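Local atomic coordinates of lysyl-trna-dependent l-ysyl-phosphatidylgycerol synthase (Bacillus licheniformis, PDB entry 4V36), a protein that transfers lysine from lysyl-tRNA to the membrane lipid phosphatidylglycerol, an aminoacylation linked to bacterial resistance. Residues A[138-143]-A[240-245]; A[188-193]-A[222-227]; A[226-231]-A[235-240]. All blocks are in the same frame, centred on the assembly; numbering follows the deposited sequence.

Interaction 1 (A[138-143]-A[240-245]); sequences AIYNRF and LFIYLF
Y140 and F143 on one helix meet I242 and Y243 on another, a worked example of how two helices far apart in sequence can be joined by a few large side chains. The axes of the short segments approach to 10.2 Å and run at 86° to each other. With the backbones nearly perpendicular, contact is confined to the crossing point, where the CA atoms of Y140 and I242 come nearest.

The aliphatic part falls to I242, whose two branches both reach Y140. Its CG2 methyl lies 3.7 Å from CD1 of Y140, while CD1 of I242 approaches the CB of the same tyrosine at 4.2 Å. The CA–CB bond of Y140 does not aim at the other helix; setting CG anti to the backbone N (chi1 173°) swings the ring across and brings CD1 and CE1 within reach of I242 and Y243.

Between the two tyrosines the contact is aromatic but of no classical type. CE1 of Y140 sits 3.7 Å from CE1 of Y243. The ring planes meet at 54°. The two side chains cross almost at a right angle, which limits the touch largely to CE1 of each ring and its neighbours.

A polar atom meets an apolar one at F143, whose CB lies at the edge of the Y243 ring, near its plane, 3.5 Å from Y243 OH. That hydroxyl is hydrogen-bonded to E144, so the long arm of Y243 ends in a polar anchor on the opposing helix.

Around the crossing, F143 also packs on A239 and meets the ring of Y148, and I139 leans on D238 and A239. L240 and L244 on helix 236-251 reach strands 206-213 and 220-228, leaving helix 134-145 as an outer layer over that helix.

Interaction 2 (A[188-193]-A[222-227]); sequences EDYLQK and SIDLMR. With LYN (2,6-diamino-hexanoic acid amide), chain C.
The short helix bearing Y190 stands beside the corner at D224, where strand 220-228 breaks its run and the chain before and after belongs to different sheets or faces. Y190 bridges the interval. Its CG is anti to the backbone N (chi1 174°), which carries the ring outward from the helix, and the hydroxyl donates a hydrogen bond to D224, with Y190 OH and D224 OD2 only 2.4 Å apart. So short a separation makes the exact length doubtful. OD2 lies near the plane of the ring, at its edge, whereas the carboxylate is turned 88° from that plane. The other oxygen, OD1, receives a weak hydrogen bond from the G184 amide.

L225 supplies the apolar part, its CD1 resting at the ring edge 4.2 Å from CE2 of Y190. The second methyl of the same leucine serves a different neighbour: CD2 lies over the centre of the R227 guanidinium, 3.6 Å above its plane. R227 is thus held over one face by L225 and at its nitrogens by a salt bridge to E178 and a hydrogen bond to S169.

D224, L225, M226 and R227 line the pocket of the bound lysine amide, LYN, which is also hydrogen-bonded to G184 O. The ligand N lies in the plane of the guanidinium, at the edge, and R227 NH2 approaches LYN CA to 3.4 Å. M226 N is 3.4 Å from LYN N, and D224 O comes within 3.2 Å of LYN O. Y190 is probably a second-shell residue, consistent with its helping to position D224.

Beyond the pair, Y190 packs on N211 and M213 of strand 206-213, R227 abuts W172 and L173 of helix 159-173, and M226 packs on F241 of helix 236-251.

Interaction 3 (A[226-231]-A[235-240]); sequences MRYSKK and GIMDAL. With LYN (2,6-diamino-hexanoic acid amide), chain C.
The ring of Y228 offers a flat surface, and I236 presses a methyl onto its middle. CG2 of I236 lies 3.7 Å from the ring centroid and only 4° off the normal, a CH-pi contact in which the methyl is nearly equidistant from the six ring carbons. The other branch fits lower down, with I236 CG1 3.9 Å from Y228 CB, so the isoleucine fills the angle between the ring face and the stem that carries it. The tyrosine takes the crowded position between backbone N and carbonyl carbon (chi1 49°), which stands the ring up from the strand with a face turned to the helix.

M237 occupies the next notch. Its CG touches Y228 CE2 at 3.7 Å and also meets the sulfur of M226, M226 SD to M237 CG being 4.0 Å. One methylene thus borders both the tyrosine ring and the thioether.

This strand-to-helix contact opens a beta-alpha-beta unit: strand 220-228, helix 236-251, then strand 255-261 lying parallel beside the first. A unit of this kind forms part of the acetyltransferase-like (GNAT) fold, to whose clan the family belongs. G235 holds the N-cap position right before the helix, and the segment axes run at 129°.

M226 and L240 form the deeper part. The two chains lie alongside, each running back toward the other's base: M226 CE settles 3.6 Å from L240 CB, near the helix backbone, while L240 CD1 reaches back to 3.8 Å from M226 CG. The bend of the methionine at its last torsion lays the terminal methyl along the leucine. R227, between the two packing residues, leaves the strand on the side away from the helix, and its guanidinium edge meets the lysine amide. W172, another pocket residue, meets the Y228 ring edge-to-face, and F143 of helix 134-145 backs I236.

Followed from the N terminus, helix 134-145 comes first of the contacting elements, then short helix 188-191, then strand 220-228, which leads directly into helix 236-251. Interaction 1 closes the longest loop, bringing 138-143 to 240-245, and both other contacts nest inside it. Interaction 2 closes a loop of intermediate length over two strands, and interaction 3 a short loop starting from residues that interaction 2 also uses. They share M226 and R227, so strand 220-228 serves both the ligand pocket and helix 236-251, M226 taking part in each. That helix in turn joins interactions 1 and 3, linking the outer helix through the sheet to the lysine amide site.

Interaction 1 (A[138-143]-A[240-245])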
loop_
_atom_site.group_PDB
_atom_site.type_symbol
_atom_site.label_atom_id
_atom_site.label_comp_id
_atom_site.label_asym_id
_atom_site.label_seq_id
_atom_site.Cartn_x
_atom_site.Cartn_y
_atom_site.Cartn_z
ATOM N N ALA A 138 -25.018 1.285 -12.591
ATOM C CA ALA A 138 -26.108 0.537 -11.976
ATOM C C ALA A 138 -25.849 0.335 -10.487
ATOM O O ALA A 138 -26.765 0.431 -9.670
ATOM C CB ALA A 138 -26.293 -0.802 -12.670
ATOM N N ILE A 139 -24.595 0.056 -10.143
ATOM C CA ILE A 139 -24.204 -0.142 -8.752
ATOM C C ILE A 139 -24.381 1.143 -7.950
ATOM O O ILE A 139 -24.918 1.125 -6.843
ATOM C CB ILE A 139 -22.743 -0.617 -8.640
ATOM C CG1 ILE A 139 -22.558 -1.939 -9.389
ATOM C CG2 ILE A 139 -22.337 -0.767 -7.181
ATOM C CD1 ILE A 139 -21.154 -2.493 -9.314
ATOM N N TYR A 140 -23.933 2.256 -8.521
ATOM C CA TYR A 140 -24.049 3.556 -7.871
ATOM C C TYR A 140 -25.508 3.932 -7.634
ATOM O O TYR A 140 -25.879 4.349 -6.537
ATOM C CB TYR A 140 -23.355 4.635 -8.707
ATOM C CG TYR A 140 -23.566 6.044 -8.196
ATOM C CD1 TYR A 140 -22.882 6.509 -7.081
ATOM C CD2 TYR A 140 -24.445 6.910 -8.835
ATOM C CE1 TYR A 140 -23.070 7.798 -6.612
ATOM C CE2 TYR A 140 -24.640 8.200 -8.375
ATOM C CZ TYR A 140 -23.950 8.639 -7.264
ATOM O OH TYR A 140 -24.142 9.922 -6.803
ATOM N N ASN A 141 -26.331 3.777 -8.667
ATOM C CA ASN A 141 -27.744 4.127 -8.578
ATOM C C ASN A 141 -28.484 3.300 -7.536
ATOM O O ASN A 141 -29.361 3.809 -6.840
ATOM C CB ASN A 141 -28.417 3.967 -9.943
ATOM C CG ASN A 141 -27.935 4.989 -10.953
ATOM O OD1 ASN A 141 -27.581 6.114 -10.598
ATOM N ND2 ASN A 141 -27.920 4.601 -12.224
ATOM N N ARG A 142 -28.124 2.025 -7.427
ATOM C CA ARG A 142 -28.759 1.136 -6.460
ATOM C C ARG A 142 -28.427 1.552 -5.028
ATOM O O ARG A 142 -29.308 1.606 -4.169
ATOM C CB ARG A 142 -28.336 -0.313 -6.706
ATOM C CG ARG A 142 -28.856 -1.300 -5.673
ATOM C CD ARG A 142 -28.779 -2.729 -6.189
ATOM N NE ARG A 142 -27.464 -3.054 -6.733
ATOM C CZ ARG A 142 -26.472 -3.592 -6.030
ATOM N NH1 ARG A 142 -26.641 -3.868 -4.744
ATOM N NH2 ARG A 142 -25.310 -3.854 -6.613
ATOM N N PHE A 143 -27.155 1.851 -4.781
ATOM C CA PHE A 143 -26.723 2.329 -3.473
ATOM C C PHE A 143 -27.357 3.679 -3.152
ATOM O O PHE A 143 -27.710 3.953 -2.005
ATOM C CB PHE A 143 -25.196 2.430 -3.411
ATOM C CG PHE A 143 -24.515 1.145 -3.026
ATOM C CD1 PHE A 143 -24.313 0.142 -3.960
ATOM C CD2 PHE A 143 -24.072 0.943 -1.727
ATOM C CE1 PHE A 143 -23.686 -1.040 -3.607
ATOM C CE2 PHE A 143 -23.446 -0.236 -1.368
ATOM C CZ PHE A 143 -23.252 -1.229 -2.310
ATOM N N LEU A 240 -17.787 1.796 -3.247
ATOM C CA LEU A 240 -16.890 2.600 -2.425
ATOM C C LEU A 240 -15.888 3.381 -3.268
ATOM O O LEU A 240 -15.628 4.552 -2.999
ATOM C CB LEU A 240 -16.149 1.718 -1.418
ATOM C CG LEU A 240 -17.002 1.091 -0.313
ATOM C CD1 LEU A 240 -16.135 0.300 0.650
ATOM C CD2 LEU A 240 -17.801 2.154 0.426
ATOM N N PHE A 241 -15.328 2.734 -4.287
ATOM C CA PHE A 241 -14.377 3.402 -5.169
ATOM C C PHE A 241 -15.057 4.508 -5.970
ATOM O O PHE A 241 -14.448 5.538 -6.255
ATOM C CB PHE A 241 -13.709 2.400 -6.114
ATOM C CG PHE A 241 -12.571 1.646 -5.490
ATOM C CD1 PHE A 241 -11.444 2.315 -5.044
ATOM C CD2 PHE A 241 -12.620 0.269 -5.360
ATOM C CE1 PHE A 241 -10.392 1.627 -4.470
ATOM C CE2 PHE A 241 -11.572 -0.426 -4.788
ATOM C CZ PHE A 241 -10.456 0.253 -4.342
ATOM N N ILE A 242 -16.318 4.292 -6.328
ATOM C CA ILE A 242 -17.093 5.306 -7.034
ATOM C C ILE A 242 -17.312 6.523 -6.137
ATOM O O ILE A 242 -17.106 7.662 -6.560
ATOM C CB ILE A 242 -18.452 4.758 -7.508
ATOM C CG1 ILE A 242 -18.250 3.703 -8.598
ATOM C CG2 ILE A 242 -19.330 5.880 -8.037
ATOM C CD1 ILE A 242 -19.527 3.004 -9.012
ATOM N N TYR A 243 -17.720 6.274 -4.897
ATOM C CA TYR A 243 -17.891 7.345 -3.920
ATOM C C TYR A 243 -16.562 8.029 -3.615
ATOM O O TYR A 243 -16.505 9.248 -3.455
ATOM C CB TYR A 243 -18.511 6.811 -2.628
ATOM C CG TYR A 243 -19.994 6.529 -2.717
ATOM C CD1 TYR A 243 -20.898 7.549 -2.985
ATOM C CD2 TYR A 243 -20.492 5.250 -2.513
ATOM C CE1 TYR A 243 -22.255 7.299 -3.062
ATOM C CE2 TYR A 243 -21.848 4.989 -2.588
ATOM C CZ TYR A 243 -22.724 6.017 -2.861
ATOM O OH TYR A 243 -24.074 5.762 -2.936
ATOM N N LEU A 244 -15.496 7.238 -3.533
ATOM C CA LEU A 244 -14.160 7.770 -3.277
ATOM C C LEU A 244 -13.691 8.680 -4.405
ATOM O O LEU A 244 -13.155 9.760 -4.157
ATOM C CB LEU A 244 -13.155 6.635 -3.079
ATOM C CG LEU A 244 -13.056 6.034 -1.677
ATOM C CD1 LEU A 244 -12.096 4.856 -1.667
ATOM C CD2 LEU A 244 -12.619 7.092 -0.679
ATOM N N PHE A 245 -13.893 8.236 -5.642
ATOM C CA PHE A 245 -13.467 9.008 -6.807
ATOM C C PHE A 245 -14.271 10.299 -6.932
ATOM O O PHE A 245 -13.751 11.323 -7.377
ATOM C CB PHE A 245 -13.602 8.179 -8.087
ATOM C CG PHE A 245 -12.682 6.989 -8.144
ATOM C CD1 PHE A 245 -11.644 6.849 -7.237
ATOM C CD2 PHE A 245 -12.856 6.011 -9.110
ATOM C CE1 PHE A 245 -10.802 5.754 -7.290
ATOM C CE2 PHE A 245 -12.017 4.915 -9.167
ATOM C CZ PHE A 245 -10.987 4.788 -8.257
#

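Interaction 2 (A[188-193]-A[222-227])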
loop_
_atom_site.group_PDB
_atom_site.type_symbol
_atom_site.label_atom_id
_atom_site.label_comp_id
_atom_site.label_asym_id
_atom_site.label_seq_id
_atom_site.Cartn_x
_atom_site.Cartn_y
_atom_site.Cartn_z
ATOM N N GLU A 188 -5.239 1.499 16.473
ATOM C CA GLU A 188 -5.855 2.763 16.853
ATOM C C GLU A 188 -4.928 3.961 16.645
ATOM O O GLU A 188 -5.357 4.990 16.129
ATOM C CB GLU A 188 -6.319 2.688 18.306
ATOM C CG GLU A 188 -7.322 1.569 18.545
ATOM C CD GLU A 188 -7.529 1.264 20.012
ATOM O OE1 GLU A 188 -6.874 1.911 20.856
ATOM O OE2 GLU A 188 -8.350 0.375 20.320
ATOM N N ASP A 189 -3.664 3.823 17.040
ATOM C CA ASP A 189 -2.667 4.866 16.804
ATOM C C ASP A 189 -2.564 5.199 15.319
ATOM O O ASP A 189 -2.565 6.366 14.929
ATOM C CB ASP A 189 -1.295 4.437 17.331
ATOM C CG ASP A 189 -1.116 4.728 18.807
ATOM O OD1 ASP A 189 -1.600 5.783 19.268
ATOM O OD2 ASP A 189 -0.488 3.903 19.504
ATOM N N TYR A 190 -2.476 4.154 14.504
ATOM C CA TYR A 190 -2.361 4.291 13.058
ATOM C C TYR A 190 -3.588 4.964 12.451
ATOM O O TYR A 190 -3.470 5.800 11.555
ATOM C CB TYR A 190 -2.142 2.913 12.428
ATOM C CG TYR A 190 -2.147 2.897 10.916
ATOM C CD1 TYR A 190 -1.160 3.548 10.191
ATOM C CD2 TYR A 190 -3.127 2.206 10.216
ATOM C CE1 TYR A 190 -1.158 3.527 8.809
ATOM C CE2 TYR A 190 -3.133 2.178 8.834
ATOM C CZ TYR A 190 -2.146 2.841 8.136
ATOM O OH TYR A 190 -2.146 2.818 6.760
ATOM N N LEU A 191 -4.764 4.605 12.954
ATOM C CA LEU A 191 -6.019 5.122 12.418
ATOM C C LEU A 191 -6.244 6.600 12.740
ATOM O O LEU A 191 -7.039 7.269 12.080
ATOM C CB LEU A 191 -7.195 4.293 12.939
ATOM C CG LEU A 191 -7.278 2.861 12.407
ATOM C CD1 LEU A 191 -8.472 2.131 13.004
ATOM C CD2 LEU A 191 -7.344 2.861 10.888
ATOM N N GLN A 192 -5.546 7.107 13.752
ATOM C CA GLN A 192 -5.668 8.512 14.136
ATOM C C GLN A 192 -4.836 9.422 13.234
ATOM O O GLN A 192 -4.929 10.645 13.319
ATOM C CB GLN A 192 -5.244 8.711 15.595
ATOM C CG GLN A 192 -6.108 7.988 16.619
ATOM C CD GLN A 192 -7.440 8.671 16.861
ATOM O OE1 GLN A 192 -7.713 9.744 16.325
ATOM N NE2 GLN A 192 -8.279 8.050 17.680
ATOM N N LYS A 193 -4.028 8.817 12.368
ATOM C CA LYS A 193 -3.060 9.562 11.570
ATOM C C LYS A 193 -3.615 10.053 10.233
ATOM O O LYS A 193 -2.923 10.748 9.488
ATOM C CB LYS A 193 -1.821 8.701 11.316
ATOM C CG LYS A 193 -1.064 8.302 12.570
ATOM C CD LYS A 193 -0.373 9.497 13.198
ATOM C CE LYS A 193 0.436 9.088 14.418
ATOM N NZ LYS A 193 -0.426 8.552 15.508
ATOM N N SER A 222 -4.923 7.825 -2.003
ATOM C CA SER A 222 -5.266 6.412 -2.007
ATOM C C SER A 222 -5.794 6.001 -0.645
ATOM O O SER A 222 -5.847 6.807 0.283
ATOM C CB SER A 222 -4.059 5.551 -2.373
ATOM O OG SER A 222 -3.441 5.020 -1.214
ATOM N N ILE A 223 -6.184 4.739 -0.535
ATOM C CA ILE A 223 -6.608 4.186 0.736
ATOM C C ILE A 223 -5.714 3.014 1.104
ATOM O O ILE A 223 -4.937 2.529 0.281
ATOM C CB ILE A 223 -8.072 3.728 0.698
ATOM C CG1 ILE A 223 -8.257 2.654 -0.371
ATOM C CG2 ILE A 223 -8.991 4.907 0.431
ATOM C CD1 ILE A 223 -9.666 2.131 -0.464
ATOM N N ASP A 224 -5.823 2.567 2.347
ATOM C CA ASP A 224 -5.047 1.433 2.818
ATOM C C ASP A 224 -5.989 0.288 3.162
ATOM O O ASP A 224 -5.960 -0.767 2.530
ATOM C CB ASP A 224 -4.202 1.833 4.027
ATOM C CG ASP A 224 -3.312 0.712 4.516
ATOM O OD1 ASP A 224 -3.056 -0.236 3.743
ATOM O OD2 ASP A 224 -2.861 0.788 5.676
ATOM N N LEU A 225 -6.836 0.515 4.159
ATOM C CA LEU A 225 -7.838 -0.463 4.549
ATOM C C LEU A 225 -9.160 -0.192 3.842
ATOM O O LEU A 225 -9.567 0.959 3.690
ATOM C CB LEU A 225 -8.050 -0.450 6.068
ATOM C CG LEU A 225 -7.061 -1.193 6.971
ATOM C CD1 LEU A 225 -5.677 -0.557 6.952
ATOM C CD2 LEU A 225 -7.600 -1.257 8.390
ATOM N N MET A 226 -9.815 -1.258 3.396
ATOM C CA MET A 226 -11.186 -1.179 2.903
ATOM C C MET A 226 -11.954 -2.389 3.413
ATOM O O MET A 226 -11.779 -3.502 2.917
ATOM C CB MET A 226 -11.241 -1.117 1.376
ATOM C CG MET A 226 -12.656 -1.258 0.823
ATOM S SD MET A 226 -12.770 -1.256 -0.976
ATOM C CE MET A 226 -12.713 0.498 -1.326
ATOM N N ARG A 227 -12.791 -2.173 4.421
ATOM C CA ARG A 227 -13.473 -3.277 5.081
ATOM C C ARG A 227 -14.963 -3.009 5.226
ATOM O O ARG A 227 -15.385 -1.868 5.411
ATOM C CB ARG A 227 -12.833 -3.544 6.446
ATOM C CG ARG A 227 -11.338 -3.826 6.339
ATOM C CD ARG A 227 -10.677 -4.131 7.665
ATOM N NE ARG A 227 -9.265 -4.443 7.460
ATOM C CZ ARG A 227 -8.423 -4.799 8.423
ATOM N NH1 ARG A 227 -8.844 -4.893 9.677
ATOM N NH2 ARG A 227 -7.158 -5.064 8.127
HETATM N N LYN C . -7.949 -4.024 4.187
HETATM C CA LYN C . -6.710 -4.523 4.756
HETATM C CB LYN C . -6.688 -6.047 4.676
HETATM C CG LYN C . -5.379 -6.634 5.191
HETATM C CD LYN C . -5.595 -8.020 5.787
HETATM C CE LYN C . -6.122 -9.004 4.750
HETATM N NZ LYN C . -6.350 -10.329 5.388
HETATM C C LYN C . -5.538 -3.950 4.012
HETATM O O LYN C . -5.576 -3.883 2.793
HETATM N NT LYN C . -4.485 -3.515 4.704
#

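Interaction 3 (A[226-231]-A[235-240])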
loop_
_atom_site.group_PDB
_atom_site.type_symbol
_atom_site.label_atom_id
_atom_site.label_comp_id
_atom_site.label_asym_id
_atom_site.label_seq_id
_atom_site.Cartn_x
_atom_site.Cartn_y
_atom_site.Cartn_z
ATOM N N MET A 226 -9.815 -1.258 3.396
ATOM C CA MET A 226 -11.186 -1.179 2.903
ATOM C C MET A 226 -11.954 -2.389 3.413
ATOM O O MET A 226 -11.779 -3.502 2.917
ATOM C CB MET A 226 -11.241 -1.117 1.376
ATOM C CG MET A 226 -12.656 -1.258 0.823
ATOM S SD MET A 226 -12.770 -1.256 -0.976
ATOM C CE MET A 226 -12.713 0.498 -1.326
ATOM N N ARG A 227 -12.791 -2.173 4.421
ATOM C CA ARG A 227 -13.473 -3.277 5.081
ATOM C C ARG A 227 -14.963 -3.009 5.226
ATOM O O ARG A 227 -15.385 -1.868 5.411
ATOM C CB ARG A 227 -12.833 -3.544 6.446
ATOM C CG ARG A 227 -11.338 -3.826 6.339
ATOM C CD ARG A 227 -10.677 -4.131 7.665
ATOM N NE ARG A 227 -9.265 -4.443 7.460
ATOM C CZ ARG A 227 -8.423 -4.799 8.423
ATOM N NH1 ARG A 227 -8.844 -4.893 9.677
ATOM N NH2 ARG A 227 -7.158 -5.064 8.127
ATOM N N TYR A 228 -15.756 -4.070 5.132
ATOM C CA TYR A 228 -17.206 -3.950 5.169
ATOM C C TYR A 228 -17.848 -5.111 5.922
ATOM O O TYR A 228 -17.296 -6.210 5.973
ATOM C CB TYR A 228 -17.767 -3.869 3.748
ATOM C CG TYR A 228 -17.236 -4.940 2.820
ATOM C CD1 TYR A 228 -17.804 -6.206 2.791
ATOM C CD2 TYR A 228 -16.169 -4.682 1.970
ATOM C CE1 TYR A 228 -17.322 -7.187 1.946
ATOM C CE2 TYR A 228 -15.681 -5.657 1.119
ATOM C CZ TYR A 228 -16.262 -6.907 1.112
ATOM O OH TYR A 228 -15.781 -7.881 0.269
ATOM N N SER A 229 -19.016 -4.861 6.503
ATOM C CA SER A 229 -19.741 -5.889 7.242
ATOM C C SER A 229 -20.553 -6.777 6.301
ATOM O O SER A 229 -20.611 -6.528 5.098
ATOM C CB SER A 229 -20.656 -5.250 8.288
ATOM O OG SER A 229 -21.548 -4.329 7.688
ATOM N N LYS A 230 -21.183 -7.806 6.857
ATOM C CA LYS A 230 -21.934 -8.766 6.055
ATOM C C LYS A 230 -23.249 -8.186 5.543
ATOM O O LYS A 230 -23.849 -8.726 4.614
ATOM C CB LYS A 230 -22.210 -10.040 6.860
ATOM C CG LYS A 230 -20.960 -10.768 7.324
ATOM C CD LYS A 230 -20.025 -11.063 6.164
ATOM C CE LYS A 230 -18.737 -11.714 6.642
ATOM N NZ LYS A 230 -17.724 -11.811 5.552
ATOM N N LYS A 231 -23.697 -7.091 6.148
ATOM C CA LYS A 231 -24.947 -6.461 5.734
ATOM C C LYS A 231 -24.720 -5.463 4.603
ATOM O O LYS A 231 -25.657 -4.820 4.134
ATOM C CB LYS A 231 -25.626 -5.770 6.917
ATOM C CG LYS A 231 -24.831 -4.626 7.520
ATOM C CD LYS A 231 -25.689 -3.813 8.478
ATOM C CE LYS A 231 -26.313 -4.693 9.550
ATOM N NZ LYS A 231 -25.285 -5.333 10.417
ATOM N N GLY A 235 -21.524 -5.700 -4.619
ATOM C CA GLY A 235 -20.861 -4.652 -5.371
ATOM C C GLY A 235 -20.386 -3.542 -4.455
ATOM O O GLY A 235 -20.192 -2.406 -4.886
ATOM N N ILE A 236 -20.197 -3.885 -3.183
ATOM C CA ILE A 236 -19.812 -2.920 -2.156
ATOM C C ILE A 236 -18.477 -2.243 -2.470
ATOM O O ILE A 236 -18.341 -1.032 -2.308
ATOM C CB ILE A 236 -19.743 -3.597 -0.760
ATOM C CG1 ILE A 236 -19.177 -2.636 0.290
ATOM C CG2 ILE A 236 -18.932 -4.887 -0.815
ATOM C CD1 ILE A 236 -20.070 -1.449 0.579
ATOM N N MET A 237 -17.503 -3.020 -2.937
ATOM C CA MET A 237 -16.178 -2.484 -3.229
ATOM C C MET A 237 -16.207 -1.531 -4.418
ATOM O O MET A 237 -15.523 -0.507 -4.417
ATOM C CB MET A 237 -15.185 -3.618 -3.489
ATOM C CG MET A 237 -14.818 -4.415 -2.248
ATOM S SD MET A 237 -13.464 -5.564 -2.550
ATOM C CE MET A 237 -14.184 -6.609 -3.813
ATOM N N ASP A 238 -16.999 -1.872 -5.429
ATOM C CA ASP A 238 -17.164 -1.011 -6.592
ATOM C C ASP A 238 -17.822 0.305 -6.200
ATOM O O ASP A 238 -17.420 1.371 -6.664
ATOM C CB ASP A 238 -17.991 -1.709 -7.673
ATOM C CG ASP A 238 -17.205 -2.774 -8.411
ATOM O OD1 ASP A 238 -15.990 -2.576 -8.621
ATOM O OD2 ASP A 238 -17.803 -3.807 -8.781
ATOM N N ALA A 239 -18.829 0.221 -5.335
ATOM C CA ALA A 239 -19.548 1.400 -4.869
ATOM C C ALA A 239 -18.631 2.353 -4.111
ATOM O O ALA A 239 -18.685 3.566 -4.307
ATOM C CB ALA A 239 -20.721 0.990 -3.992
ATOM N N LEU A 240 -17.787 1.796 -3.247
ATOM C CA LEU A 240 -16.890 2.600 -2.425
ATOM C C LEU A 240 -15.888 3.381 -3.268
ATOM O O LEU A 240 -15.628 4.552 -2.999
ATOM C CB LEU A 240 -16.149 1.718 -1.418
ATOM C CG LEU A 240 -17.002 1.091 -0.313
ATOM C CD1 LEU A 240 -16.135 0.300 0.650
ATOM C CD2 LEU A 240 -17.801 2.154 0.426
HETATM N N LYN C . -7.949 -4.024 4.187
HETATM C CA LYN C . -6.710 -4.523 4.756
HETATM C CB LYN C . -6.688 -6.047 4.676
HETATM C CG LYN C . -5.379 -6.634 5.191
HETATM C CD LYN C . -5.595 -8.020 5.787
HETATM C CE LYN C . -6.122 -9.004 4.750
HETATM N NZ LYN C . -6.350 -10.329 5.388
HETATM C C LYN C . -5.538 -3.950 4.012
HETATM O O LYN C . -5.576 -3.883 2.793
HETATM N NT LYN C . -4.485 -3.515 4.704
#